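Local coordinates for ribonuclease H (Uncultured organism, PDB 3U3G), which cleaves the RNA strand of RNA/DNA hybrids, as a ribonuclease H of type 1, at residues E49-A52 with L53-A56; I81-M85 with Q86-K90; V91-P94 with T95-E98; F100-I103 with A104-M108. All coordinates share one frame; numbering follows the deposited sequence.

Contact 1: residues E49-A52 with L53-A56; sequences EYEA and LIRA
E49-A52 runs straight on into L53-A56 as two turns of helix 45-60, with each N-H of L53-A56 bonded to the C=O four residues back. The L53 N to E49 O bond is weak. The others are firmer, with I54 N 3.0 Å from Y50 O. I54 and E51 carry the side-chain contact. CG1 of I54 stands beside its own backbone N (chi1 -67°), which brings it to 3.5 Å from Y50 O. From there CD1 of I54 reaches OE1 of E51, 3.8 Å, and the two chains pass at a slant. E51 is bent at chi2 (-76°), and its OE2 makes a salt bridge with K99 of helix 94-110. R55 touches E51 O with its CB, 3.5 Å away, while its guanidinium leads off to a salt bridge with D59. A52 and A56 pack on the sheet, A52 against I21 and T8, A56 against I6, T8 and V23. E49 has its carboxylate close to that of D9 on strand 3-12. Two carboxylates this close, one from the helix and one from the strand, are consistent with the acidic metal site of the RNase H fold.

Contact 2: residues I81-M85 with Q86-K90; sequences IVRQM and QGVYK
R83 and Q86 both hold CG beside the backbone N, and R83 bends again at chi2 (-52°) while Q86 stays extended, which lays the two chains side by side. NH1 of R83 then donates to OE1 of Q86 at 3.0 Å. The acceptor sits in the guanidinium plane at its edge, but the donor is tilted 32° from the plane of the amide. NH2 of R83 makes a salt bridge with E79, a turn earlier. On its other flank, CB of R83 meets CD2 of Y89 obliquely, 3.6 Å away. A lysine replacing R83 has no flat group to hold Q86 and E79 together, and would probably leave the Q86 amide free to turn. Helix 79-85 ends here in a Schellman motif. G87 has positive phi, V88 N bonds R83 O at 2.9 Å, and G87 N bonds Q84 O from above the carbonyl plane. Y89 N adds a weak bond to R83 O. CG1 of V88 lies over the Y89 ring, 3.9 Å above its plane. Two waters complete the turn: one donates to Q84 O and Y89 O, the other accepts from Q84 NE2 and donates to K90 O. Q84 OE1 bonds the Y50 hydroxyl.

Contact 3: residues V91-P94 with T95-E98; sequences VKEP and TLKE
V91 meets L96 at about a right angle, with CG1 of V91 3.8 Å from CB of L96. CG1 is anti to the V91 backbone N (chi1 172°), and this turns it to the leucine. On another part of L96, CD1 lies 4.0 Å from CB of E93. K97 runs back over the loop as an extended chain. Its CE comes to 3.3 Å from V91 O and also touches K92 O, so the methylene next to the ammonium group lies against two backbone carbonyls, and the positive charge is probably welcome there.

The backbone holds these groups in place. L96 N donates to E93 O at 3.0 Å, from well above the carbonyl plane, 47° out of it. K97 N adds a weak bond to P94 O. Both bonds span three residues and form the tight turn that opens helix 94-110. In relatives such as E. coli RNase HI, the connection before the corresponding helix holds an additional helix that, with the loop after it, forms the basic protrusion. Here residues 86-93 alone join helix 79-85 to helix 94-110.

Waters fill out the turn. One donates to E93 OE1, 2.6 Å, and accepts from T95 N, so the carboxylate is tied through it to an N-H of the first turn. A negative charge at this end of a helix is likely to be favourable. A second water donates to P94 O, 2.7 Å, and accepts from E98 N, 3.0 Å. Further out, L96 packs on N46, V47 and Y50 of helix 45-60, and V91 also rests on Y50.

Contact 4: residues F100-I103 with A104-M108; sequences FAKI and AHIKM
K102 lays its aliphatic chain alongside I106, one turn further on, with CG of K102 3.8 Å from CD1 of I106. CE of K102 also comes to 4.0 Å from that methyl. The two side chains point the same way. I106 keeps CG1 beside its own backbone N (chi1 -68°), and this sets CG1 close over K102 O, at 3.3 Å. The K102 chain is extended throughout, which carries its ammonium group on beyond the isoleucine.

The backbone between them is regular helix. I106 N donates to K102 O at 2.9 Å, and K107 N to I103 O at 2.8 Å with an N-H...O angle of 169°. A104 N and H105 N bond F100 O and A101 O in the same way. The small CB of A104 sits 3.5 Å from F100 O.

Helix 94-110 is amphipathic here. A101, K102, A104 and H105 belong to its exposed surface, whereas I103 is buried. I103 packs on Y50 and I54 of helix 45-60 and on M85 of helix 79-85. I106 continues this apolar side and touches L57. F100, a turn before I103, packs on Y50, M85 and V91. This face thus packs on helices 45-60 and 79-85 on one side of the RNase H sheet, with F100 also reaching the loop.

K107 behaves differently. Its CB touches I103 O at 3.4 Å, but the chain then bends at chi2, chi3 and chi4 and leads away. NZ hydrogen-bonds V111 O, with a weaker bond to P112 O, so the lysine clasps the chain just past the helix end. Its side chain also packs on L114.

The four contacts follow one another along the chain and meet around Y50 of contact 1. Y50 OH is probably hydrogen-bonded to Q84 OE1 of contact 2, 2.8 Å away, and packs on V91 CG2 of contact 3 at 3.4 Å. V91 CG2 in turn lies 3.6 Å from F100 CD1 of contact 4. M85 of contact 2 packs on both Y50 and F100. Contacts 1 and 4 join their helices through I54 CG1 and I103 CG1, 3.5 Å apart. The centres of these two contacts are about 11 Å apart. Contact 1 also holds E49, next to D9 at the probable metal site. CD1 of I81 in contact 2 packs on CB of E49 at 3.5 Å.

Contact 1: residues E49-A52 with L53-A56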
ATOM      1  N   GLU A  49       4.193  -1.584   6.010  1.00  9.89           N
ATOM      2  CA  GLU A  49       3.223  -0.661   5.429  1.00  9.55           C
ATOM      3  C   GLU A  49       3.790   0.023   4.188  1.00  8.98           C
ATOM      4  O   GLU A  49       3.086   0.234   3.192  1.00  9.16           O
ATOM      5  CB  GLU A  49       2.799   0.409   6.441  1.00 10.65           C
ATOM      6  CG  GLU A  49       1.857  -0.072   7.557  1.00 15.82           C
ATOM      7  CD  GLU A  49       0.377   0.244   7.297  1.00 34.73           C
ATOM      8  OE1 GLU A  49      -0.038   0.396   6.123  1.00 25.47           O
ATOM      9  OE2 GLU A  49      -0.393   0.290   8.280  1.00 26.92           O
ATOM     10  N   TYR A  50       5.051   0.450   4.273  1.00 10.13           N
ATOM     11  CA  TYR A  50       5.683   1.123   3.139  1.00  9.70           C
ATOM     12  C   TYR A  50       5.927   0.153   1.985  1.00  8.37           C
ATOM     13  O   TYR A  50       5.681   0.497   0.829  1.00  7.82           O
ATOM     14  CB  TYR A  50       7.009   1.759   3.556  1.00  7.77           C
ATOM     15  CG  TYR A  50       6.908   3.163   4.126  1.00  7.97           C
ATOM     16  CD1 TYR A  50       5.952   3.494   5.076  1.00 10.52           C
ATOM     17  CD2 TYR A  50       7.824   4.143   3.769  1.00  8.35           C
ATOM     18  CE1 TYR A  50       5.878   4.778   5.601  1.00  8.92           C
ATOM     19  CE2 TYR A  50       7.798   5.392   4.347  1.00  9.06           C
ATOM     20  CZ  TYR A  50       6.807   5.717   5.240  1.00 10.74           C
ATOM     21  OH  TYR A  50       6.736   7.008   5.741  1.00 12.02           O
ATOM     22  N   GLU A  51       6.295  -1.081   2.308  1.00  9.47           N
ATOM     23  CA  GLU A  51       6.476  -2.089   1.264  1.00  8.26           C
ATOM     24  C   GLU A  51       5.157  -2.389   0.555  1.00  9.00           C
ATOM     25  O   GLU A  51       5.148  -2.697  -0.632  1.00  7.94           O
ATOM     26  CB  GLU A  51       7.077  -3.378   1.834  1.00  9.14           C
ATOM     27  CG  GLU A  51       8.529  -3.307   2.288  1.00 11.87           C
ATOM     28  CD  GLU A  51       9.534  -3.323   1.139  1.00 18.55           C
ATOM     29  OE1 GLU A  51       9.161  -3.051  -0.036  1.00 13.47           O
ATOM     30  OE2 GLU A  51      10.732  -3.540   1.441  1.00 20.28           O
ATOM     31  N   ALA A  52       4.038  -2.338   1.272  1.00  8.47           N
ATOM     32  CA  ALA A  52       2.758  -2.588   0.636  1.00  6.67           C
ATOM     33  C   ALA A  52       2.425  -1.502  -0.378  1.00  5.88           C
ATOM     34  O   ALA A  52       1.922  -1.793  -1.468  1.00  7.68           O
ATOM     35  CB  ALA A  52       1.655  -2.698   1.684  1.00  8.22           C
ATOM     36  N   LEU A  53       2.765  -0.248  -0.059  1.00  7.07           N
ATOM     37  CA  LEU A  53       2.626   0.829  -1.039  1.00  9.28           C
ATOM     38  C   LEU A  53       3.525   0.607  -2.267  1.00  5.83           C
ATOM     39  O   LEU A  53       3.093   0.838  -3.401  1.00  6.98           O
ATOM     40  CB  LEU A  53       2.935   2.193  -0.408  1.00 10.42           C
ATOM     41  CG  LEU A  53       1.954   2.734   0.623  1.00 14.86           C
ATOM     42  CD1 LEU A  53       2.611   3.861   1.415  1.00 21.24           C
ATOM     43  CD2 LEU A  53       0.714   3.234  -0.096  1.00 16.80           C
ATOM     44  N   ILE A  54       4.787   0.247  -2.030  1.00  7.07           N
ATOM     45  CA  ILE A  54       5.695  -0.036  -3.138  1.00  7.09           C
ATOM     46  C   ILE A  54       5.135  -1.148  -4.046  1.00  6.60           C
ATOM     47  O   ILE A  54       5.130  -1.020  -5.264  1.00  6.67           O
ATOM     48  CB  ILE A  54       7.092  -0.372  -2.611  1.00  6.75           C
ATOM     49  CG1 ILE A  54       7.691   0.879  -1.959  1.00  8.71           C
ATOM     50  CG2 ILE A  54       7.982  -0.883  -3.734  1.00  8.55           C
ATOM     51  CD1 ILE A  54       8.959   0.616  -1.188  1.00  9.27           C
ATOM     52  N   ARG A  55       4.570  -2.180  -3.435  1.00  6.26           N
ATOM     53  CA  ARG A  55       3.952  -3.264  -4.181  1.00  7.18           C
ATOM     54  C   ARG A  55       2.712  -2.811  -4.936  1.00  7.64           C
ATOM     55  O   ARG A  55       2.554  -3.142  -6.107  1.00  6.88           O
ATOM     56  CB  ARG A  55       3.619  -4.437  -3.264  1.00  7.11           C
ATOM     57  CG  ARG A  55       2.735  -5.515  -3.894  1.00  7.33           C
ATOM     58  CD  ARG A  55       3.377  -6.229  -5.103  1.00  8.30           C
ATOM     59  NE  ARG A  55       2.519  -7.318  -5.607  1.00  7.69           N
ATOM     60  CZ  ARG A  55       2.542  -8.556  -5.129  1.00  7.75           C
ATOM     61  NH1 ARG A  55       1.650  -9.446  -5.554  1.00 10.02           N
ATOM     62  NH2 ARG A  55       3.463  -8.909  -4.241  1.00  7.61           N
ATOM     63  N   ALA A  56       1.887  -1.963  -4.319  1.00  6.25           N
ATOM     64  CA  ALA A  56       0.745  -1.411  -5.060  1.00  7.25           C
ATOM     65  C   ALA A  56       1.168  -0.614  -6.288  1.00  6.75           C
ATOM     66  O   ALA A  56       0.566  -0.738  -7.357  1.00  7.38           O
ATOM     67  CB  ALA A  56      -0.145  -0.569  -4.150  1.00  7.87           C
TER

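Contact 2: residues I81-M85 with Q86-K90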
ATOM      1  N   ILE A  81       0.684   7.691   8.152  1.00  8.31           N
ATOM      2  CA  ILE A  81       1.343   7.382   6.893  1.00  8.78           C
ATOM      3  C   ILE A  81       0.732   8.181   5.741  1.00  8.84           C
ATOM      4  O   ILE A  81       1.445   8.690   4.884  1.00  8.51           O
ATOM      5  CB  ILE A  81       1.336   5.880   6.601  1.00  9.02           C
ATOM      6  CG1 ILE A  81       2.195   5.164   7.646  1.00 15.73           C
ATOM      7  CG2 ILE A  81       1.903   5.628   5.204  1.00 10.36           C
ATOM      8  CD1 ILE A  81       2.105   3.663   7.577  1.00 17.00           C
ATOM      9  N   VAL A  82      -0.574   8.403   5.789  1.00  9.07           N
ATOM     10  CA  VAL A  82      -1.198   9.275   4.793  1.00  8.35           C
ATOM     11  C   VAL A  82      -0.628  10.695   4.832  1.00  9.85           C
ATOM     12  O   VAL A  82      -0.230  11.238   3.800  1.00  8.15           O
ATOM     13  CB  VAL A  82      -2.724   9.304   4.968  1.00  7.73           C
ATOM     14  CG1 VAL A  82      -3.339  10.390   4.098  1.00 10.41           C
ATOM     15  CG2 VAL A  82      -3.326   7.944   4.614  1.00 10.52           C
ATOM     16  N   ARG A  83      -0.487  11.257   6.031  1.00  7.85           N
ATOM     17  CA  ARG A  83       0.050  12.603   6.136  1.00  7.37           C
ATOM     18  C   ARG A  83       1.508  12.675   5.711  1.00  7.28           C
ATOM     19  O   ARG A  83       1.960  13.689   5.197  1.00  8.37           O
ATOM     20  CB  ARG A  83      -0.147  13.171   7.543  1.00  7.86           C
ATOM     21  CG  ARG A  83      -1.605  13.260   8.012  1.00  8.82           C
ATOM     22  CD  ARG A  83      -2.546  13.981   7.045  1.00 14.27           C
ATOM     23  NE  ARG A  83      -3.932  13.739   7.476  1.00 14.92           N
ATOM     24  CZ  ARG A  83      -4.941  13.393   6.682  1.00 10.69           C
ATOM     25  NH1 ARG A  83      -4.842  13.391   5.341  1.00 10.61           N
ATOM     26  NH2 ARG A  83      -6.089  13.028   7.229  1.00 18.83           N
ATOM     27  N   GLN A  84       2.259  11.616   6.001  1.00  7.90           N
ATOM     28  CA  GLN A  84       3.648  11.520   5.547  1.00  8.77           C
ATOM     29  C   GLN A  84       3.706  11.495   4.021  1.00  7.18           C
ATOM     30  O   GLN A  84       4.436  12.267   3.405  1.00  8.76           O
ATOM     31  CB  GLN A  84       4.307  10.260   6.116  1.00  8.37           C
ATOM     32  CG  GLN A  84       4.618  10.376   7.603  1.00  9.92           C
ATOM     33  CD  GLN A  84       5.129   9.079   8.207  1.00 10.79           C
ATOM     34  OE1 GLN A  84       4.915   7.980   7.672  1.00  9.46           O
ATOM     35  NE2 GLN A  84       5.691   9.189   9.399  1.00 12.76           N
ATOM     36  N   MET A  85       2.880  10.642   3.421  1.00  7.46           N
ATOM     37  CA  MET A  85       2.876  10.491   1.970  1.00  8.03           C
ATOM     38  C   MET A  85       2.439  11.761   1.243  1.00  9.68           C
ATOM     39  O   MET A  85       2.934  12.069   0.163  1.00 10.50           O
ATOM     40  CB  MET A  85       1.996   9.305   1.558  1.00  9.06           C
ATOM     41  CG  MET A  85       2.537   7.938   1.971  1.00  7.78           C
ATOM     42  SD  MET A  85       4.122   7.564   1.202  1.00  9.58           S
ATOM     43  CE  MET A  85       4.882   6.558   2.473  1.00 13.40           C
ATOM     44  N   GLN A  86       1.558  12.526   1.877  1.00  8.37           N
ATOM     45  CA  GLN A  86       1.105  13.811   1.331  1.00  8.95           C
ATOM     46  C   GLN A  86       2.105  14.920   1.554  1.00  8.88           C
ATOM     47  O   GLN A  86       1.944  16.016   1.026  1.00 10.46           O
ATOM     48  CB  GLN A  86      -0.211  14.204   1.991  1.00  8.57           C
ATOM     49  CG  GLN A  86      -1.352  13.317   1.584  1.00 10.02           C
ATOM     50  CD  GLN A  86      -2.660  13.759   2.194  1.00 11.51           C
ATOM     51  OE1 GLN A  86      -2.730  14.091   3.388  1.00 10.16           O
ATOM     52  NE2 GLN A  86      -3.694  13.844   1.355  1.00 13.36           N
ATOM     53  N   GLY A  87       3.108  14.675   2.389  1.00  8.39           N
ATOM     54  CA  GLY A  87       4.074  15.716   2.713  1.00 11.12           C
ATOM     55  C   GLY A  87       3.580  16.746   3.710  1.00 10.22           C
ATOM     56  O   GLY A  87       4.252  17.740   3.935  1.00 11.55           O
ATOM     57  N   VAL A  88       2.551  16.391   4.469  1.00  9.32           N
ATOM     58  CA  VAL A  88       2.047  17.281   5.513  1.00  9.39           C
ATOM     59  C   VAL A  88       2.973  17.246   6.730  1.00  9.15           C
ATOM     60  O   VAL A  88       3.283  18.293   7.317  1.00 11.44           O
ATOM     61  CB  VAL A  88       0.608  16.898   5.927  1.00  9.58           C
ATOM     62  CG1 VAL A  88       0.175  17.697   7.144  1.00 10.51           C
ATOM     63  CG2 VAL A  88      -0.357  17.164   4.770  1.00 13.04           C
ATOM     64  N   TYR A  89       3.370  16.037   7.135  1.00  9.42           N
ATOM     65  CA  TYR A  89       4.327  15.866   8.230  1.00 11.02           C
ATOM     66  C   TYR A  89       5.563  15.111   7.745  1.00 10.31           C
ATOM     67  O   TYR A  89       5.481  14.286   6.842  1.00 11.22           O
ATOM     68  CB  TYR A  89       3.687  15.128   9.413  1.00 11.08           C
ATOM     69  CG  TYR A  89       2.498  15.838  10.028  1.00  9.83           C
ATOM     70  CD1 TYR A  89       2.575  17.180  10.385  1.00 12.91           C
ATOM     71  CD2 TYR A  89       1.301  15.172  10.223  1.00 11.70           C
ATOM     72  CE1 TYR A  89       1.509  17.815  10.986  1.00 12.73           C
ATOM     73  CE2 TYR A  89       0.210  15.818  10.796  1.00 11.37           C
ATOM     74  CZ  TYR A  89       0.320  17.143  11.138  1.00 11.48           C
ATOM     75  OH  TYR A  89      -0.735  17.784  11.776  1.00 12.78           O
ATOM     76  N   LYS A  90       6.722  15.486   8.270  1.00 12.71           N
ATOM     77  CA  LYS A  90       7.976  14.858   7.896  1.00 12.64           C
ATOM     78  C   LYS A  90       8.131  13.511   8.565  1.00 11.83           C
ATOM     79  O   LYS A  90       7.685  13.300   9.688  1.00 13.82           O
ATOM     80  CB  LYS A  90       9.155  15.770   8.249  1.00 19.73           C
ATOM     81  CG  LYS A  90       9.027  17.172   7.671  1.00 27.94           C
ATOM     82  CD  LYS A  90      10.370  17.896   7.650  1.00 42.15           C
ATOM     83  CE  LYS A  90      10.398  18.973   6.571  1.00 43.48           C
ATOM     84  NZ  LYS A  90      11.787  19.372   6.212  1.00 47.53           N
TER
HETATM   85  O   HOH W   1       6.591  13.619   4.446  1.00 10.89           O
HETATM   86  O   HOH W   2       5.785  11.773  10.660  1.00 15.47           O

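Contact 3: residues V91-P94 with T95-E98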
ATOM      1  N   VAL A  91       8.688  12.565   7.824  1.00  9.56           N
ATOM      2  CA  VAL A  91       9.051  11.274   8.389  1.00  9.81           C
ATOM      3  C   VAL A  91      10.276  11.441   9.295  1.00 15.03           C
ATOM      4  O   VAL A  91      11.288  12.012   8.891  1.00 18.83           O
ATOM      5  CB  VAL A  91       9.422  10.313   7.242  1.00  8.97           C
ATOM      6  CG1 VAL A  91       9.998   9.000   7.788  1.00 14.04           C
ATOM      7  CG2 VAL A  91       8.235  10.052   6.338  1.00 11.18           C
ATOM      8  N   LYS A  92      10.198  10.896  10.502  1.00 19.76           N
ATOM      9  CA  LYS A  92      11.333  10.966  11.425  1.00 24.56           C
ATOM     10  C   LYS A  92      12.093   9.655  11.521  1.00 24.50           C
ATOM     11  O   LYS A  92      13.328   9.646  11.517  1.00 28.33           O
ATOM     12  CB  LYS A  92      10.900  11.430  12.816  1.00 25.28           C
ATOM     13  CG  LYS A  92       9.453  11.134  13.166  1.00 30.36           C
ATOM     14  CD  LYS A  92       8.589  12.378  13.015  1.00 44.28           C
ATOM     15  CE  LYS A  92       8.533  13.181  14.306  1.00 51.91           C
ATOM     16  NZ  LYS A  92       7.770  12.463  15.363  1.00 54.92           N
ATOM     17  N   GLU A  93      11.364   8.543  11.497  1.00 17.18           N
ATOM     18  CA  GLU A  93      11.998   7.239  11.694  1.00 18.19           C
ATOM     19  C   GLU A  93      13.090   7.038  10.658  1.00 18.81           C
ATOM     20  O   GLU A  93      12.800   6.938   9.471  1.00 18.22           O
ATOM     21  CB  GLU A  93      10.977   6.109  11.572  1.00 16.64           C
ATOM     22  CG  GLU A  93      10.018   5.985  12.756  1.00 22.54           C
ATOM     23  CD  GLU A  93      10.683   5.480  14.031  1.00 36.00           C
ATOM     24  OE1 GLU A  93      11.821   4.962  13.964  1.00 29.02           O
ATOM     25  OE2 GLU A  93       9.999   5.470  15.077  1.00 40.54           O
ATOM     26  N   PRO A  94      14.333   6.834  11.110  1.00 18.38           N
ATOM     27  CA  PRO A  94      15.424   6.681  10.154  1.00 19.17           C
ATOM     28  C   PRO A  94      15.225   5.515   9.186  1.00 16.03           C
ATOM     29  O   PRO A  94      15.588   5.630   8.011  1.00 18.79           O
ATOM     30  CB  PRO A  94      16.641   6.446  11.054  1.00 20.26           C
ATOM     31  CG  PRO A  94      16.316   7.186  12.288  1.00 22.07           C
ATOM     32  CD  PRO A  94      14.831   6.994  12.490  1.00 18.86           C
ATOM     33  N   THR A  95      14.572   4.443   9.636  1.00 17.50           N
ATOM     34  CA  THR A  95      14.441   3.238   8.825  1.00 15.50           C
ATOM     35  C   THR A  95      13.438   3.382   7.676  1.00 14.21           C
ATOM     36  O   THR A  95      13.296   2.481   6.850  1.00 15.21           O
ATOM     37  CB  THR A  95      14.078   1.989   9.677  1.00 18.18           C
ATOM     38  OG1 THR A  95      12.888   2.246  10.434  1.00 16.48           O
ATOM     39  CG2 THR A  95      15.211   1.647  10.637  1.00 23.23           C
ATOM     40  N   LEU A  96      12.732   4.513   7.639  1.00 11.72           N
ATOM     41  CA  LEU A  96      11.711   4.740   6.613  1.00 11.08           C
ATOM     42  C   LEU A  96      12.140   5.724   5.523  1.00 11.49           C
ATOM     43  O   LEU A  96      11.429   5.915   4.535  1.00 10.47           O
ATOM     44  CB  LEU A  96      10.416   5.222   7.267  1.00 10.58           C
ATOM     45  CG  LEU A  96       9.678   4.225   8.163  1.00 11.58           C
ATOM     46  CD1 LEU A  96       8.453   4.877   8.784  1.00 14.39           C
ATOM     47  CD2 LEU A  96       9.296   2.985   7.369  1.00 11.77           C
ATOM     48  N   LYS A  97      13.223   6.447   5.765  1.00 12.23           N
ATOM     49  CA  LYS A  97      13.559   7.609   4.933  1.00 10.92           C
ATOM     50  C   LYS A  97      13.959   7.235   3.507  1.00 11.14           C
ATOM     51  O   LYS A  97      13.488   7.844   2.538  1.00 10.43           O
ATOM     52  CB  LYS A  97      14.635   8.470   5.619  1.00 14.89           C
ATOM     53  CG  LYS A  97      14.094   9.230   6.839  1.00 16.86           C
ATOM     54  CD  LYS A  97      14.849  10.519   7.103  1.00 28.29           C
ATOM     55  CE  LYS A  97      14.407  11.136   8.419  1.00 32.35           C
ATOM     56  NZ  LYS A  97      15.353  12.187   8.892  1.00 39.41           N
ATOM     57  N   GLU A  98      14.636   6.110   3.354  1.00 10.58           N
ATOM     58  CA  GLU A  98      15.006   5.686   2.022  0.50 11.16           C
ATOM     59  C   GLU A  98      13.808   5.186   1.217  1.00  9.02           C
ATOM     60  O   GLU A  98      13.591   5.630   0.083  1.00  9.70           O
ATOM     61  CB  GLU A  98      16.183   4.707   2.037  0.50 14.71           C
ATOM     62  CG  GLU A  98      17.530   5.420   1.908  0.50 18.55           C
ATOM     63  CD  GLU A  98      18.716   4.568   2.309  0.50 16.97           C
ATOM     64  OE1 GLU A  98      19.673   5.127   2.896  0.50 11.01           O
ATOM     65  OE2 GLU A  98      18.783   3.411   1.851  0.50 22.18           O
TER
HETATM   66  O   HOH W   3      13.713   3.971  12.554  1.00 23.24           O
HETATM   67  O   HOH W   4      16.105   4.687   5.559  1.00 19.12           O

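Contact 4: residues F100-I103 with A104-M108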
ATOM      1  N   PHE A 100      10.737   6.111   1.762  1.00  8.19           N
ATOM      2  CA  PHE A 100       9.890   7.259   1.525  1.00  8.40           C
ATOM      3  C   PHE A 100      10.290   7.974   0.231  1.00  8.28           C
ATOM      4  O   PHE A 100       9.448   8.329  -0.598  1.00  8.16           O
ATOM      5  CB  PHE A 100       9.988   8.245   2.696  1.00  8.30           C
ATOM      6  CG  PHE A 100       9.077   9.423   2.562  1.00  9.21           C
ATOM      7  CD1 PHE A 100       7.733   9.303   2.890  1.00 10.47           C
ATOM      8  CD2 PHE A 100       9.485  10.543   1.864  1.00  8.33           C
ATOM      9  CE1 PHE A 100       6.848  10.337   2.649  1.00 10.74           C
ATOM     10  CE2 PHE A 100       8.597  11.586   1.625  1.00 11.74           C
ATOM     11  CZ  PHE A 100       7.277  11.473   2.016  1.00 10.76           C
ATOM     12  N   ALA A 101      11.593   8.213   0.077  1.00  8.54           N
ATOM     13  CA  ALA A 101      12.107   8.869  -1.127  1.00  7.61           C
ATOM     14  C   ALA A 101      11.855   8.044  -2.388  1.00 10.27           C
ATOM     15  O   ALA A 101      11.470   8.569  -3.434  1.00  8.70           O
ATOM     16  CB  ALA A 101      13.605   9.152  -0.972  1.00  8.98           C
ATOM     17  N   LYS A 102      11.989   6.733  -2.241  1.00  6.86           N
ATOM     18  CA  LYS A 102      11.764   5.821  -3.357  1.00  9.78           C
ATOM     19  C   LYS A 102      10.299   5.861  -3.813  1.00  8.82           C
ATOM     20  O   LYS A 102      10.021   6.066  -4.995  1.00  9.05           O
ATOM     21  CB  LYS A 102      12.142   4.412  -2.921  1.00  9.80           C
ATOM     22  CG  LYS A 102      11.794   3.323  -3.925  1.00  8.43           C
ATOM     23  CD  LYS A 102      12.337   1.975  -3.485  1.00  8.43           C
ATOM     24  CE  LYS A 102      11.761   0.856  -4.348  1.00  9.97           C
ATOM     25  NZ  LYS A 102      12.344  -0.476  -3.978  1.00 10.81           N
ATOM     26  N   ILE A 103       9.374   5.809  -2.850  1.00  8.31           N
ATOM     27  CA  ILE A 103       7.954   5.904  -3.144  1.00  9.83           C
ATOM     28  C   ILE A 103       7.609   7.233  -3.799  1.00  9.41           C
ATOM     29  O   ILE A 103       6.885   7.286  -4.788  1.00  9.15           O
ATOM     30  CB  ILE A 103       7.109   5.735  -1.868  1.00  7.98           C
ATOM     31  CG1 ILE A 103       7.172   4.285  -1.386  1.00  8.59           C
ATOM     32  CG2 ILE A 103       5.671   6.187  -2.100  1.00 10.98           C
ATOM     33  CD1 ILE A 103       6.758   4.080   0.056  1.00  9.56           C
ATOM     34  N   ALA A 104       8.149   8.314  -3.258  1.00  9.33           N
ATOM     35  CA  ALA A 104       7.841   9.629  -3.806  1.00 12.17           C
ATOM     36  C   ALA A 104       8.274   9.726  -5.264  1.00  9.37           C
ATOM     37  O   ALA A 104       7.551  10.256  -6.102  1.00 12.63           O
ATOM     38  CB  ALA A 104       8.501  10.715  -2.973  1.00 11.37           C
ATOM     39  N   HIS A 105       9.430   9.161  -5.587  1.00  9.39           N
ATOM     40  CA  HIS A 105       9.910   9.232  -6.951  1.00 10.34           C
ATOM     41  C   HIS A 105       9.086   8.337  -7.884  1.00  9.85           C
ATOM     42  O   HIS A 105       8.702   8.741  -8.990  1.00 10.19           O
ATOM     43  CB  HIS A 105      11.390   8.861  -7.006  1.00 11.26           C
ATOM     44  CG  HIS A 105      11.991   9.008  -8.368  1.00 13.85           C
ATOM     45  ND1 HIS A 105      12.520  10.194  -8.831  1.00 19.81           N
ATOM     46  CD2 HIS A 105      11.970   8.168  -9.426  1.00 12.19           C
ATOM     47  CE1 HIS A 105      12.879  10.044 -10.093  1.00 15.01           C
ATOM     48  NE2 HIS A 105      12.474   8.858 -10.502  1.00 15.29           N
ATOM     49  N   ILE A 106       8.778   7.129  -7.438  1.00  8.43           N
ATOM     50  CA  ILE A 106       7.953   6.232  -8.235  1.00  8.93           C
ATOM     51  C   ILE A 106       6.584   6.837  -8.507  1.00  9.79           C
ATOM     52  O   ILE A 106       6.081   6.749  -9.618  1.00 10.11           O
ATOM     53  CB  ILE A 106       7.793   4.886  -7.525  1.00  7.48           C
ATOM     54  CG1 ILE A 106       9.133   4.145  -7.486  1.00  8.77           C
ATOM     55  CG2 ILE A 106       6.758   4.014  -8.249  1.00 11.18           C
ATOM     56  CD1 ILE A 106       9.134   2.944  -6.555  1.00 10.62           C
ATOM     57  N   LYS A 107       5.948   7.380  -7.473  1.00  9.68           N
ATOM     58  CA  LYS A 107       4.618   7.939  -7.655  1.00 10.94           C
ATOM     59  C   LYS A 107       4.628   9.101  -8.640  1.00 11.80           C
ATOM     60  O   LYS A 107       3.816   9.145  -9.566  1.00 12.56           O
ATOM     61  CB  LYS A 107       4.018   8.372  -6.316  1.00 16.54           C
ATOM     62  CG  LYS A 107       2.615   8.923  -6.439  1.00 19.49           C
ATOM     63  CD  LYS A 107       2.380  10.031  -5.424  1.00 27.36           C
ATOM     64  CE  LYS A 107       2.344  11.381  -6.113  1.00 36.89           C
ATOM     65  NZ  LYS A 107       1.808  11.242  -7.491  1.00 34.84           N
ATOM     66  N   MET A 108       5.614   9.981  -8.518  1.00 11.59           N
ATOM     67  CA  MET A 108       5.768  11.067  -9.485  1.00 13.17           C
ATOM     68  C   MET A 108       5.972  10.576 -10.915  1.00 14.59           C
ATOM     69  O   MET A 108       5.466  11.166 -11.866  1.00 17.09           O
ATOM     70  CB  MET A 108       6.900  12.010  -9.072  1.00 14.73           C
ATOM     71  CG  MET A 108       7.120  13.162 -10.032  1.00 22.83           C
ATOM     72  SD  MET A 108       5.916  14.493  -9.826  1.00 37.93           S
ATOM     73  CE  MET A 108       6.485  15.233  -8.292  1.00 31.56           C
TER